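Local coordinates for PUA domain-containing protein (Aeropyrum pernix, PDB 2CX0) that is of unknown function but carries a PUA domain, a fold generally linked to RNA binding, and so may bind RNA, perhaps in translation initiation, at residues Ala11-Arg16 with Val48-Asp53; Gly55-Ile60 with Asp173-Leu178; Val95-Gly100 with Val129-His134; Leu111-Val116 with Gly162-Arg167. All coordinates share one frame; numbering follows the deposited sequence.

Contact 1 of 4, residues Ala11-Arg16 with Val48-Asp53; sequences ARLEAR and VKARTD
Leu-13 meets Ala-50 and Val-48 with separate branches: its CD1 lies 3.6 Å from Ala-50 CB, while CD2 reaches Val-48 CG1 at 3.9 Å. The CG of Leu-13 also approaches that methyl, which Val-48 holds anti to its backbone N (chi1 177°). On the same face Ala-15 CB packs more loosely on Val-48 CG2. An alanine in place of Leu-13 would probably open a gap between Ala-50 CB and Val-48 CG1, leaving Val-48 CG1 without its leucine neighbours and Ala-50 CB with Ala-11 CB. The other face is charged. Arg-12 and Arg-51 run side by side with guanidinium planes 6° apart, and Arg-51 NH2 comes within 3.2 Å of Arg-12 CD; the like charges lie close, Arg-12 NE being 4.0 Å from Arg-51 NH2, and probably repel. Glu-14 OE1 and Lys-49 NZ, 3.9 Å apart, form a long salt bridge. Between these faces two antiparallel strands pair within the six-stranded antiparallel sheet of the N-terminal region. Arg-12 with Arg-51 and Glu-14 with Lys-49 are the hydrogen-bonded pairs. The bond from Lys-49 N to Glu-14 O, 2.8 Å long, is almost straight at 178°. Further out, strand 2-5 borders segment 11-16, and strand 56-62 borders segment 48-53. Farther along the strand, Arg-16 NH2 makes a salt bridge with Glu-22, and Thr-52 OG1 hydrogen-bonds to Gly-55 O.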
loop_
_atom_site.group_PDB
_atom_site.type_symbol
_atom_site.label_atom_id
_atom_site.label_comp_id
_atom_site.label_asym_id
_atom_site.label_seq_id
_atom_site.Cartn_x
_atom_site.Cartn_y
_atom_site.Cartn_z
ATOM N N ALA A 11 18.011 -4.910 -11.387
ATOM C CA ALA A 11 17.993 -3.629 -10.719
ATOM C C ALA A 11 19.294 -3.399 -9.982
ATOM O O ALA A 11 19.766 -4.287 -9.283
ATOM C CB ALA A 11 16.760 -3.495 -9.698
ATOM N N ARG A 12 19.855 -2.196 -10.151
ATOM C CA ARG A 12 21.075 -1.807 -9.436
ATOM C C ARG A 12 20.586 -1.029 -8.215
ATOM O O ARG A 12 19.818 -0.044 -8.345
ATOM C CB ARG A 12 21.950 -0.917 -10.313
ATOM C CG ARG A 12 22.664 -1.765 -11.347
ATOM C CD ARG A 12 23.158 -0.984 -12.558
ATOM N NE ARG A 12 23.405 -1.869 -13.717
ATOM C CZ ARG A 12 24.433 -2.713 -13.829
ATOM N NH1 ARG A 12 25.314 -2.783 -12.848
ATOM N NH2 ARG A 12 24.606 -3.498 -14.902
ATOM N N LEU A 13 21.034 -1.447 -7.034
ATOM C CA LEU A 13 20.573 -0.834 -5.803
ATOM C C LEU A 13 21.616 -0.011 -5.050
ATOM O O LEU A 13 22.784 -0.323 -5.061
ATOM C CB LEU A 13 20.054 -1.916 -4.873
ATOM C CG LEU A 13 18.590 -2.344 -4.935
ATOM C CD1 LEU A 13 18.230 -2.823 -6.281
ATOM C CD2 LEU A 13 18.377 -3.437 -3.918
ATOM N N GLU A 14 21.140 1.052 -4.411
ATOM C CA GLU A 14 21.935 1.933 -3.559
ATOM C C GLU A 14 21.123 2.061 -2.271
ATOM O O GLU A 14 19.962 2.458 -2.339
ATOM C CB GLU A 14 22.077 3.322 -4.156
ATOM C CG GLU A 14 23.175 3.446 -5.143
ATOM C CD GLU A 14 23.535 4.892 -5.390
ATOM O OE1 GLU A 14 22.599 5.693 -5.626
ATOM O OE2 GLU A 14 24.745 5.219 -5.343
ATOM N N ALA A 15 21.698 1.713 -1.115
ATOM C CA ALA A 15 20.954 1.782 0.151
ATOM C C ALA A 15 21.718 2.663 1.144
ATOM O O ALA A 15 22.934 2.764 1.052
ATOM C CB ALA A 15 20.807 0.374 0.737
ATOM N N ARG A 16 21.012 3.310 2.066
ATOM C CA ARG A 16 21.671 4.119 3.099
ATOM C C ARG A 16 20.707 4.230 4.271
ATOM O O ARG A 16 19.507 4.033 4.144
ATOM C CB ARG A 16 22.045 5.529 2.600
ATOM C CG ARG A 16 20.882 6.424 2.326
ATOM C CD ARG A 16 21.353 7.820 1.993
ATOM N NE ARG A 16 20.268 8.772 1.704
ATOM C CZ ARG A 16 19.490 9.326 2.621
ATOM N NH1 ARG A 16 19.640 9.031 3.913
ATOM N NH2 ARG A 16 18.605 10.237 2.258
ATOM N N VAL A 48 16.231 2.582 0.191
ATOM C CA VAL A 48 16.780 1.795 -0.920
ATOM C C VAL A 48 16.332 2.420 -2.254
ATOM O O VAL A 48 15.135 2.635 -2.482
ATOM C CB VAL A 48 16.245 0.379 -0.878
ATOM C CG1 VAL A 48 16.745 -0.415 -2.049
ATOM C CG2 VAL A 48 16.626 -0.248 0.471
ATOM N N LYS A 49 17.283 2.755 -3.097
ATOM C CA LYS A 49 16.985 3.308 -4.430
ATOM C C LYS A 49 17.338 2.210 -5.445
ATOM O O LYS A 49 18.450 1.666 -5.406
ATOM C CB LYS A 49 17.849 4.516 -4.708
ATOM C CG LYS A 49 17.335 5.795 -4.097
ATOM C CD LYS A 49 18.085 7.006 -4.655
ATOM C CE LYS A 49 19.244 7.427 -3.754
ATOM N NZ LYS A 49 20.138 8.472 -4.432
ATOM N N ALA A 50 16.414 1.878 -6.348
ATOM C CA ALA A 50 16.701 0.808 -7.301
ATOM C C ALA A 50 16.519 1.362 -8.698
ATOM O O ALA A 50 15.479 2.005 -8.985
ATOM C CB ALA A 50 15.702 -0.343 -7.100
ATOM N N ARG A 51 17.502 1.132 -9.555
ATOM C CA ARG A 51 17.389 1.587 -10.916
ATOM C C ARG A 51 17.260 0.393 -11.829
ATOM O O ARG A 51 18.094 -0.496 -11.779
ATOM C CB ARG A 51 18.585 2.417 -11.329
ATOM C CG ARG A 51 18.476 2.969 -12.770
ATOM C CD ARG A 51 19.595 4.032 -13.070
ATOM N NE ARG A 51 20.931 3.439 -12.899
ATOM C CZ ARG A 51 21.516 2.608 -13.760
ATOM N NH1 ARG A 51 20.911 2.266 -14.889
ATOM N NH2 ARG A 51 22.693 2.081 -13.461
ATOM N N THR A 52 16.204 0.372 -12.639
ATOM C CA THR A 52 15.919 -0.727 -13.570
ATOM C C THR A 52 15.942 -0.128 -14.970
ATOM O O THR A 52 16.247 1.065 -15.121
ATOM C CB THR A 52 14.500 -1.217 -13.413
ATOM O OG1 THR A 52 13.602 -0.131 -13.747
ATOM C CG2 THR A 52 14.230 -1.696 -11.992
ATOM N N ASP A 53 15.601 -0.955 -15.972
ATOM C CA ASP A 53 15.482 -0.553 -17.398
ATOM C C ASP A 53 14.694 0.740 -17.676
ATOM O O ASP A 53 15.087 1.596 -18.461
ATOM C CB ASP A 53 14.699 -1.611 -18.179
ATOM C CG ASP A 53 15.574 -2.597 -18.841
ATOM O OD1 ASP A 53 16.803 -2.365 -18.812
ATOM O OD2 ASP A 53 15.025 -3.595 -19.388
#

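Contact 2 of 4, residues Gly55-Ile60 with Asp173-Leu178; sequences GEYEII and DALWEL
Apolar packing of a helix on a sheet joins Tyr-57 and Ile-59 to Ala-174, Leu-175 and Leu-178, bringing the C-terminal helix 174-183 against strand 56-62 of the N-terminal antiparallel sheet. The axes of the short strand and helix segments approach to 10.4 Å, and their directions differ by 61°. No hydrogen bond crosses between the two segments, so the contact is mainly side-chain packing. Leu-178 carries much of it: its CG stands anti to the backbone N (chi1 169°), and from there CD2 reaches the root of the Tyr-57 side chain, 3.4 Å from CG and equally near CB. That methyl approaches the ring obliquely. Ile-59 CD1 meets Leu-175 CD1 at 3.7 Å and comes more loosely to Leu-178 CD2, so it bridges two leucines one helical turn apart. Beyond the segments, Val-8 touches both Tyr-57 and Ala-174, and Phe-69 of strand 65-70 touches Leu-175. The helix start is fixed by Asp-173 at the N-cap, where OD1 accepts from Trp-176 N at 2.7 Å, and its OD2 takes a bond from Arg-170 N. At the far end of the tyrosine, OH lies 3.5 Å from Ala-174 CB.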
loop_
_atom_site.group_PDB
_atom_site.type_symbol
_atom_site.label_atom_id
_atom_site.label_comp_id
_atom_site.label_asym_id
_atom_site.label_seq_id
_atom_site.Cartn_x
_atom_site.Cartn_y
_atom_site.Cartn_z
ATOM N N GLY A 55 13.382 2.894 -15.224
ATOM C CA GLY A 55 13.513 4.020 -14.343
ATOM C C GLY A 55 13.912 3.727 -12.920
ATOM O O GLY A 55 14.551 2.702 -12.632
ATOM N N GLU A 56 13.521 4.641 -12.023
ATOM C CA GLU A 56 13.953 4.539 -10.639
ATOM C C GLU A 56 12.848 4.367 -9.611
ATOM O O GLU A 56 11.767 4.923 -9.775
ATOM C CB GLU A 56 14.793 5.795 -10.313
ATOM C CG GLU A 56 16.111 5.829 -11.113
ATOM C CD GLU A 56 17.287 6.410 -10.323
ATOM O OE1 GLU A 56 17.381 6.165 -9.085
ATOM O OE2 GLU A 56 18.127 7.093 -10.961
ATOM N N TYR A 57 13.109 3.553 -8.597
ATOM C CA TYR A 57 12.149 3.317 -7.499
ATOM C C TYR A 57 12.873 3.642 -6.199
ATOM O O TYR A 57 14.071 3.368 -6.061
ATOM C CB TYR A 57 11.733 1.822 -7.426
ATOM C CG TYR A 57 11.092 1.277 -8.690
ATOM C CD1 TYR A 57 11.869 1.029 -9.858
ATOM C CD2 TYR A 57 9.739 1.032 -8.729
ATOM C CE1 TYR A 57 11.279 0.560 -11.023
ATOM C CE2 TYR A 57 9.119 0.553 -9.884
ATOM C CZ TYR A 57 9.897 0.324 -11.022
ATOM O OH TYR A 57 9.257 -0.149 -12.139
ATOM N N GLU A 58 12.167 4.197 -5.234
ATOM C CA GLU A 58 12.790 4.482 -3.923
ATOM C C GLU A 58 11.841 3.886 -2.927
ATOM O O GLU A 58 10.627 4.151 -2.973
ATOM C CB GLU A 58 12.897 5.968 -3.670
ATOM C CG GLU A 58 14.063 6.568 -4.369
ATOM C CD GLU A 58 14.298 8.008 -3.958
ATOM O OE1 GLU A 58 14.071 8.345 -2.770
ATOM O OE2 GLU A 58 14.722 8.788 -4.837
ATOM N N ILE A 59 12.390 3.088 -2.027
ATOM C CA ILE A 59 11.588 2.404 -1.023
ATOM C C ILE A 59 12.216 2.485 0.379
ATOM O O ILE A 59 13.435 2.294 0.541
ATOM C CB ILE A 59 11.473 0.893 -1.351
ATOM C CG1 ILE A 59 10.728 0.673 -2.698
ATOM C CG2 ILE A 59 10.693 0.191 -0.234
ATOM C CD1 ILE A 59 10.802 -0.849 -3.097
ATOM N N ILE A 60 11.399 2.730 1.392
ATOM C CA ILE A 60 11.944 2.767 2.722
ATOM C C ILE A 60 11.789 1.384 3.315
ATOM O O ILE A 60 10.688 0.819 3.278
ATOM C CB ILE A 60 11.207 3.793 3.565
ATOM C CG1 ILE A 60 11.619 5.210 3.074
ATOM C CG2 ILE A 60 11.528 3.579 5.082
ATOM C CD1 ILE A 60 10.760 6.330 3.707
ATOM N N ASP A 173 2.025 -5.566 -9.370
ATOM C CA ASP A 173 2.493 -4.438 -10.145
ATOM C C ASP A 173 4.057 -4.373 -10.071
ATOM O O ASP A 173 4.697 -5.180 -9.402
ATOM C CB ASP A 173 1.760 -3.096 -9.774
ATOM C CG ASP A 173 2.147 -2.494 -8.398
ATOM O OD1 ASP A 173 3.170 -2.882 -7.757
ATOM O OD2 ASP A 173 1.364 -1.567 -7.981
ATOM N N ALA A 174 4.653 -3.455 -10.833
ATOM C CA ALA A 174 6.097 -3.360 -10.893
ATOM C C ALA A 174 6.738 -3.134 -9.526
ATOM O O ALA A 174 7.761 -3.786 -9.207
ATOM C CB ALA A 174 6.490 -2.263 -11.855
ATOM N N LEU A 175 6.152 -2.232 -8.739
ATOM C CA LEU A 175 6.696 -1.977 -7.404
ATOM C C LEU A 175 6.572 -3.249 -6.536
ATOM O O LEU A 175 7.506 -3.582 -5.766
ATOM C CB LEU A 175 5.982 -0.788 -6.715
ATOM C CG LEU A 175 6.272 -0.558 -5.210
ATOM C CD1 LEU A 175 7.753 -0.168 -5.003
ATOM C CD2 LEU A 175 5.431 0.551 -4.689
ATOM N N TRP A 176 5.432 -3.961 -6.687
ATOM C CA TRP A 176 5.209 -5.172 -5.906
ATOM C C TRP A 176 6.315 -6.199 -6.218
ATOM O O TRP A 176 6.893 -6.808 -5.283
ATOM C CB TRP A 176 3.850 -5.798 -6.254
ATOM C CG TRP A 176 3.525 -6.906 -5.315
ATOM C CD1 TRP A 176 3.005 -6.786 -4.067
ATOM C CD2 TRP A 176 3.813 -8.280 -5.509
ATOM N NE1 TRP A 176 2.965 -8.015 -3.444
ATOM C CE2 TRP A 176 3.446 -8.956 -4.314
ATOM C CE3 TRP A 176 4.339 -9.014 -6.581
ATOM C CZ2 TRP A 176 3.586 -10.345 -4.157
ATOM C CZ3 TRP A 176 4.480 -10.406 -6.436
ATOM C CH2 TRP A 176 4.105 -11.054 -5.232
ATOM N N GLU A 177 6.641 -6.362 -7.505
ATOM C CA GLU A 177 7.642 -7.361 -7.885
ATOM C C GLU A 177 9.018 -6.970 -7.385
ATOM O O GLU A 177 9.754 -7.787 -6.886
ATOM C CB GLU A 177 7.674 -7.579 -9.417
ATOM C CG GLU A 177 6.391 -8.233 -9.980
ATOM C CD GLU A 177 6.158 -9.684 -9.540
ATOM O OE1 GLU A 177 7.003 -10.333 -8.876
ATOM O OE2 GLU A 177 5.094 -10.204 -9.876
ATOM N N LEU A 178 9.351 -5.700 -7.552
ATOM C CA LEU A 178 10.611 -5.217 -7.063
ATOM C C LEU A 178 10.703 -5.426 -5.516
ATOM O O LEU A 178 11.740 -5.902 -4.985
ATOM C CB LEU A 178 10.737 -3.737 -7.431
ATOM C CG LEU A 178 11.931 -3.083 -6.702
ATOM C CD1 LEU A 178 13.263 -3.736 -7.163
ATOM C CD2 LEU A 178 11.912 -1.571 -7.055
#

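Contact 3 of 4, residues Val95-Gly100 with Val129-His134; sequences VLVDKG and VAALYH. With SO4 (sulfate ion), chain B.
Tyr-133 ends a strand that pairs in parallel with strand 95-97 inside the mixed sheet of the PUA domain, and its side chain runs past the start of helix 99-107. Its CB points away from segment 95-100; chi1 of 173° sets CG anti to the backbone N, and the ring beyond it comes nearer to that segment. CD1 is 3.6 Å from Val-97 O, which lies at the ring edge, in plane. CE1 comes to 3.5 Å from Lys-99 CA, and CZ lies near Lys-99 CB. OH meets the lysine chain at CE, 3.3 Å away, the two side chains lying side by side and pointing the same way. The parallel register is set by four backbone bonds, among them His-134 N to Val-97 O with an N-H...O angle of 173°. Leu-96 CD2 packs on Leu-132 CB at 4.0 Å, while OD1 of Asp-98, the N-cap, accepts from Ala-101 N. Val-97 O is also approached in plane at the edge of the His-134 ring, by CD2. A sulfate, probably from the crystallisation liquor, sits at this helix start; its O3 is in plane at the His-134 edge, 3.5 Å from NE2, and accepts a hydrogen bond from Lys-99 N at 2.6 Å.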
loop_
_atom_site.group_PDB
_atom_site.type_symbol
_atom_site.label_atom_id
_atom_site.label_comp_id
_atom_site.label_asym_id
_atom_site.label_seq_id
_atom_site.Cartn_x
_atom_site.Cartn_y
_atom_site.Cartn_z
ATOM N N VAL A 95 -11.370 -2.171 3.047
ATOM C CA VAL A 95 -12.598 -2.495 2.324
ATOM C C VAL A 95 -12.444 -3.926 1.918
ATOM O O VAL A 95 -11.400 -4.301 1.349
ATOM C CB VAL A 95 -12.726 -1.594 1.061
ATOM C CG1 VAL A 95 -13.927 -2.007 0.237
ATOM C CG2 VAL A 95 -12.855 -0.095 1.501
ATOM N N LEU A 96 -13.453 -4.741 2.219
ATOM C CA LEU A 96 -13.410 -6.147 1.887
ATOM C C LEU A 96 -14.098 -6.298 0.556
ATOM O O LEU A 96 -15.107 -5.614 0.291
ATOM C CB LEU A 96 -14.150 -6.944 2.959
ATOM C CG LEU A 96 -13.651 -6.671 4.379
ATOM C CD1 LEU A 96 -14.468 -7.507 5.383
ATOM C CD2 LEU A 96 -12.152 -6.993 4.457
ATOM N N VAL A 97 -13.561 -7.182 -0.283
ATOM C CA VAL A 97 -14.079 -7.337 -1.659
ATOM C C VAL A 97 -14.347 -8.793 -1.999
ATOM O O VAL A 97 -13.769 -9.716 -1.397
ATOM C CB VAL A 97 -13.089 -6.732 -2.723
ATOM C CG1 VAL A 97 -12.657 -5.316 -2.322
ATOM C CG2 VAL A 97 -11.757 -7.666 -2.881
ATOM N N ASP A 98 -15.224 -8.989 -2.996
ATOM C CA ASP A 98 -15.559 -10.320 -3.447
ATOM C C ASP A 98 -14.439 -10.923 -4.312
ATOM O O ASP A 98 -13.469 -10.247 -4.642
ATOM C CB ASP A 98 -16.938 -10.359 -4.141
ATOM C CG ASP A 98 -17.048 -9.512 -5.403
ATOM O OD1 ASP A 98 -16.070 -9.270 -6.104
ATOM O OD2 ASP A 98 -18.182 -9.112 -5.730
ATOM N N LYS A 99 -14.553 -12.206 -4.651
ATOM C CA LYS A 99 -13.504 -12.867 -5.411
ATOM C C LYS A 99 -13.238 -12.232 -6.774
ATOM O O LYS A 99 -12.113 -12.019 -7.148
ATOM C CB LYS A 99 -13.818 -14.382 -5.610
ATOM C CG LYS A 99 -12.769 -15.091 -6.460
ATOM C CD LYS A 99 -13.173 -16.579 -6.711
ATOM C CE LYS A 99 -12.901 -17.454 -5.499
ATOM N NZ LYS A 99 -13.131 -18.912 -5.850
ATOM N N GLY A 100 -14.292 -11.936 -7.537
ATOM C CA GLY A 100 -14.071 -11.305 -8.847
ATOM C C GLY A 100 -13.339 -9.952 -8.709
ATOM O O GLY A 100 -12.492 -9.603 -9.554
ATOM N N VAL A 129 -6.504 3.649 2.207
ATOM C CA VAL A 129 -7.119 2.416 2.679
ATOM C C VAL A 129 -6.563 1.241 1.889
ATOM O O VAL A 129 -5.936 1.438 0.824
ATOM C CB VAL A 129 -8.652 2.419 2.512
ATOM C CG1 VAL A 129 -9.265 3.593 3.311
ATOM C CG2 VAL A 129 -9.054 2.507 0.932
ATOM N N ALA A 130 -6.799 0.024 2.387
ATOM C CA ALA A 130 -6.365 -1.177 1.688
ATOM C C ALA A 130 -7.592 -1.992 1.324
ATOM O O ALA A 130 -8.557 -1.994 2.099
ATOM C CB ALA A 130 -5.435 -2.075 2.583
ATOM N N ALA A 131 -7.545 -2.672 0.173
ATOM C CA ALA A 131 -8.641 -3.545 -0.229
ATOM C C ALA A 131 -8.177 -4.990 0.013
ATOM O O ALA A 131 -7.118 -5.389 -0.479
ATOM C CB ALA A 131 -8.981 -3.369 -1.700
ATOM N N LEU A 132 -9.020 -5.779 0.699
ATOM C CA LEU A 132 -8.647 -7.164 1.024
ATOM C C LEU A 132 -9.696 -8.146 0.499
ATOM O O LEU A 132 -10.924 -7.913 0.600
ATOM C CB LEU A 132 -8.627 -7.394 2.559
ATOM C CG LEU A 132 -7.362 -7.012 3.338
ATOM C CD1 LEU A 132 -6.940 -5.539 3.013
ATOM C CD2 LEU A 132 -7.740 -7.117 4.877
ATOM N N TYR A 133 -9.221 -9.263 -0.021
ATOM C CA TYR A 133 -10.177 -10.317 -0.475
ATOM C C TYR A 133 -10.836 -10.774 0.840
ATOM O O TYR A 133 -10.120 -11.174 1.779
ATOM C CB TYR A 133 -9.379 -11.467 -1.101
ATOM C CG TYR A 133 -10.234 -12.666 -1.455
ATOM C CD1 TYR A 133 -11.585 -12.509 -1.820
ATOM C CD2 TYR A 133 -9.692 -13.952 -1.468
ATOM C CE1 TYR A 133 -12.383 -13.645 -2.203
ATOM C CE2 TYR A 133 -10.462 -15.071 -1.846
ATOM C CZ TYR A 133 -11.786 -14.915 -2.209
ATOM O OH TYR A 133 -12.484 -16.048 -2.572
ATOM N N HIS A 134 -12.164 -10.732 0.922
ATOM C CA HIS A 134 -12.858 -11.066 2.165
ATOM C C HIS A 134 -12.618 -12.457 2.757
ATOM O O HIS A 134 -12.435 -12.584 3.954
ATOM C CB HIS A 134 -14.362 -10.858 2.016
ATOM C CG HIS A 134 -15.070 -12.010 1.373
ATOM N ND1 HIS A 134 -15.625 -13.041 2.107
ATOM C CD2 HIS A 134 -15.242 -12.339 0.074
ATOM C CE1 HIS A 134 -16.104 -13.955 1.280
ATOM N NE2 HIS A 134 -15.888 -13.558 0.043
HETATM S S SO4 B . -17.557 -14.324 -3.974
HETATM O O1 SO4 B . -18.167 -13.627 -5.120
HETATM O O2 SO4 B . -17.275 -15.711 -4.395
HETATM O O3 SO4 B . -16.326 -13.705 -3.427
HETATM O O4 SO4 B . -18.556 -14.391 -2.922
#

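Contact 4 of 4, residues Leu111-Val116 with Gly162-Arg167; sequences LMIPGV and GRAVRR
Leu-111 pairs antiparallel with Val-165, and one step on the register slips by a residue, so that Leu-111 O accepts from both Ala-164 N at 2.7 Å and Val-165 N at 3.2 Å. Beyond the slip, Ile-113 N bonds to Gly-162 O with an N-H...O angle of 166°. Among the side chains, Leu-111 CD2 meets Val-165 CG2 at 3.9 Å, the two crossing obliquely. Ile-113 lays CG1 against Ala-164 CB at 3.8 Å and also near Gly-162 O. Val-116 CG2 approaches the same alanine methyl. A glycine in place of Ile-113 would probably leave Ala-164 CB without one of its apolar neighbours and open a gap toward Leu-152 and Leu-155 of helix 149-158. Selenomethionine Met-112, bent at chi2 and chi3 (-63° and -72°), brings CE to 3.5 Å from Gly-162 C. Gly-162, whose backbone angles call for glycine, lies close to Ile-113 CD1. Arg-163, just before the bulge, reaches a salt bridge with Glu-146 through NH2. With Ala-164 and Val-165 both opposite Leu-111, this is a classic beta bulge, placed where strand 163-170 turns a corner at an outer strand of the PUA domain's mixed sheet.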
loop_
_atom_site.group_PDB
_atom_site.type_symbol
_atom_site.label_atom_id
_atom_site.label_comp_id
_atom_site.label_asym_id
_atom_site.label_seq_id
_atom_site.Cartn_x
_atom_site.Cartn_y
_atom_site.Cartn_z
ATOM N N LEU A 111 -11.051 -0.160 -7.716
ATOM C CA LEU A 111 -12.127 -0.901 -7.040
ATOM C C LEU A 111 -13.482 -0.177 -7.188
ATOM O O LEU A 111 -13.650 0.945 -6.756
ATOM C CB LEU A 111 -11.801 -1.129 -5.539
ATOM C CG LEU A 111 -12.934 -1.716 -4.669
ATOM C CD1 LEU A 111 -13.315 -3.157 -5.228
ATOM C CD2 LEU A 111 -12.441 -1.767 -3.162
HETATM N N MSE A 112 -14.425 -0.828 -7.862
HETATM C CA MSE A 112 -15.760 -0.251 -7.982
HETATM C C MSE A 112 -16.658 -0.782 -6.831
HETATM O O MSE A 112 -16.506 -1.893 -6.327
HETATM C CB MSE A 112 -16.338 -0.624 -9.335
HETATM C CG MSE A 112 -15.353 -0.485 -10.493
HETATM SE SE MSE A 112 -14.769 1.340 -10.730
HETATM C CE MSE A 112 -16.340 1.923 -11.409
ATOM N N ILE A 113 -17.613 0.045 -6.430
ATOM C CA ILE A 113 -18.530 -0.256 -5.369
ATOM C C ILE A 113 -19.223 -1.636 -5.432
ATOM O O ILE A 113 -19.403 -2.298 -4.405
ATOM C CB ILE A 113 -19.593 0.858 -5.301
ATOM C CG1 ILE A 113 -18.903 2.179 -4.875
ATOM C CG2 ILE A 113 -20.728 0.462 -4.267
ATOM C CD1 ILE A 113 -19.790 3.444 -5.185
ATOM N N PRO A 114 -19.610 -2.087 -6.634
ATOM C CA PRO A 114 -20.275 -3.391 -6.689
ATOM C C PRO A 114 -19.413 -4.562 -6.232
ATOM O O PRO A 114 -19.966 -5.599 -5.912
ATOM C CB PRO A 114 -20.675 -3.531 -8.158
ATOM C CG PRO A 114 -20.897 -2.099 -8.585
ATOM C CD PRO A 114 -19.658 -1.399 -7.940
ATOM N N GLY A 115 -18.087 -4.428 -6.242
ATOM C CA GLY A 115 -17.217 -5.524 -5.767
ATOM C C GLY A 115 -16.976 -5.443 -4.259
ATOM O O GLY A 115 -16.311 -6.306 -3.673
ATOM N N VAL A 116 -17.531 -4.426 -3.590
ATOM C CA VAL A 116 -17.310 -4.304 -2.157
ATOM C C VAL A 116 -18.346 -5.087 -1.371
ATOM O O VAL A 116 -19.533 -4.983 -1.653
ATOM C CB VAL A 116 -17.356 -2.796 -1.728
ATOM C CG1 VAL A 116 -17.303 -2.692 -0.169
ATOM C CG2 VAL A 116 -16.180 -2.027 -2.397
ATOM N N GLY A 162 -19.946 2.814 -9.544
ATOM C CA GLY A 162 -19.037 3.929 -9.266
ATOM C C GLY A 162 -17.743 3.454 -8.604
ATOM O O GLY A 162 -17.683 2.336 -8.090
ATOM N N ARG A 163 -16.724 4.324 -8.580
ATOM C CA ARG A 163 -15.457 3.977 -7.996
ATOM C C ARG A 163 -15.461 4.126 -6.463
ATOM O O ARG A 163 -15.896 5.130 -5.898
ATOM C CB ARG A 163 -14.341 4.839 -8.615
ATOM C CG ARG A 163 -12.869 4.337 -8.310
ATOM C CD ARG A 163 -11.961 4.817 -9.460
ATOM N NE ARG A 163 -11.698 6.238 -9.313
ATOM C CZ ARG A 163 -10.981 6.952 -10.167
ATOM N NH1 ARG A 163 -10.491 6.389 -11.259
ATOM N NH2 ARG A 163 -10.668 8.181 -9.851
ATOM N N ALA A 164 -15.004 3.086 -5.791
ATOM C CA ALA A 164 -14.914 3.111 -4.339
ATOM C C ALA A 164 -13.488 3.520 -3.899
ATOM O O ALA A 164 -13.315 4.352 -2.961
ATOM C CB ALA A 164 -15.252 1.708 -3.767
ATOM N N VAL A 165 -12.484 2.926 -4.549
ATOM C CA VAL A 165 -11.066 3.215 -4.170
ATOM C C VAL A 165 -10.212 3.313 -5.433
ATOM O O VAL A 165 -10.265 2.450 -6.330
ATOM C CB VAL A 165 -10.462 2.051 -3.297
ATOM C CG1 VAL A 165 -8.974 2.319 -2.924
ATOM C CG2 VAL A 165 -11.375 1.833 -2.023
ATOM N N ARG A 166 -9.423 4.368 -5.478
ATOM C CA ARG A 166 -8.531 4.596 -6.592
ATOM C C ARG A 166 -7.256 3.827 -6.298
ATOM O O ARG A 166 -6.592 4.031 -5.258
ATOM C CB ARG A 166 -8.277 6.117 -6.774
ATOM C CG ARG A 166 -7.290 6.440 -7.890
ATOM C CD ARG A 166 -7.391 7.884 -8.353
ATOM N NE ARG A 166 -7.365 8.853 -7.262
ATOM C CZ ARG A 166 -6.258 9.239 -6.633
ATOM N NH1 ARG A 166 -5.093 8.717 -6.999
ATOM N NH2 ARG A 166 -6.308 10.167 -5.662
ATOM N N ARG A 167 -6.909 2.944 -7.233
ATOM C CA ARG A 167 -5.707 2.135 -7.087
ATOM C C ARG A 167 -4.388 2.965 -7.026
ATOM O O ARG A 167 -4.206 3.896 -7.816
ATOM C CB ARG A 167 -5.629 1.122 -8.283
ATOM C CG ARG A 167 -4.247 0.426 -8.370
ATOM C CD ARG A 167 -3.850 0.116 -9.830
ATOM N NE ARG A 167 -3.568 1.361 -10.569
ATOM C CZ ARG A 167 -4.322 1.870 -11.535
ATOM N NH1 ARG A 167 -5.424 1.262 -11.928
ATOM N NH2 ARG A 167 -3.978 3.027 -12.083
#

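Contacts 1 and 2 share the N-terminal sheet, their centres 9 Å apart: Ala-50 N lies 2.8 Å from Tyr-57 O, a probable hydrogen bond between neighbouring strands 45-51 and 56-62. Contacts 3 and 4, centred 10 Å apart, share the mixed sheet of the PUA domain; Asp-98 N probably bonds to Gly-115 O, and Val-97 CG1 packs on Leu-111 CD2 at 3.7 Å. Contact 2 links the two halves along the chain, since helix 174-183 follows strand 163-170 of contact 4 and packs back on the N-terminal sheet; nearest atoms of contacts 2 and 4 are about 6 Å apart. The sulfate belongs to contact 3, whose centre is about 32 Å from that of contact 1.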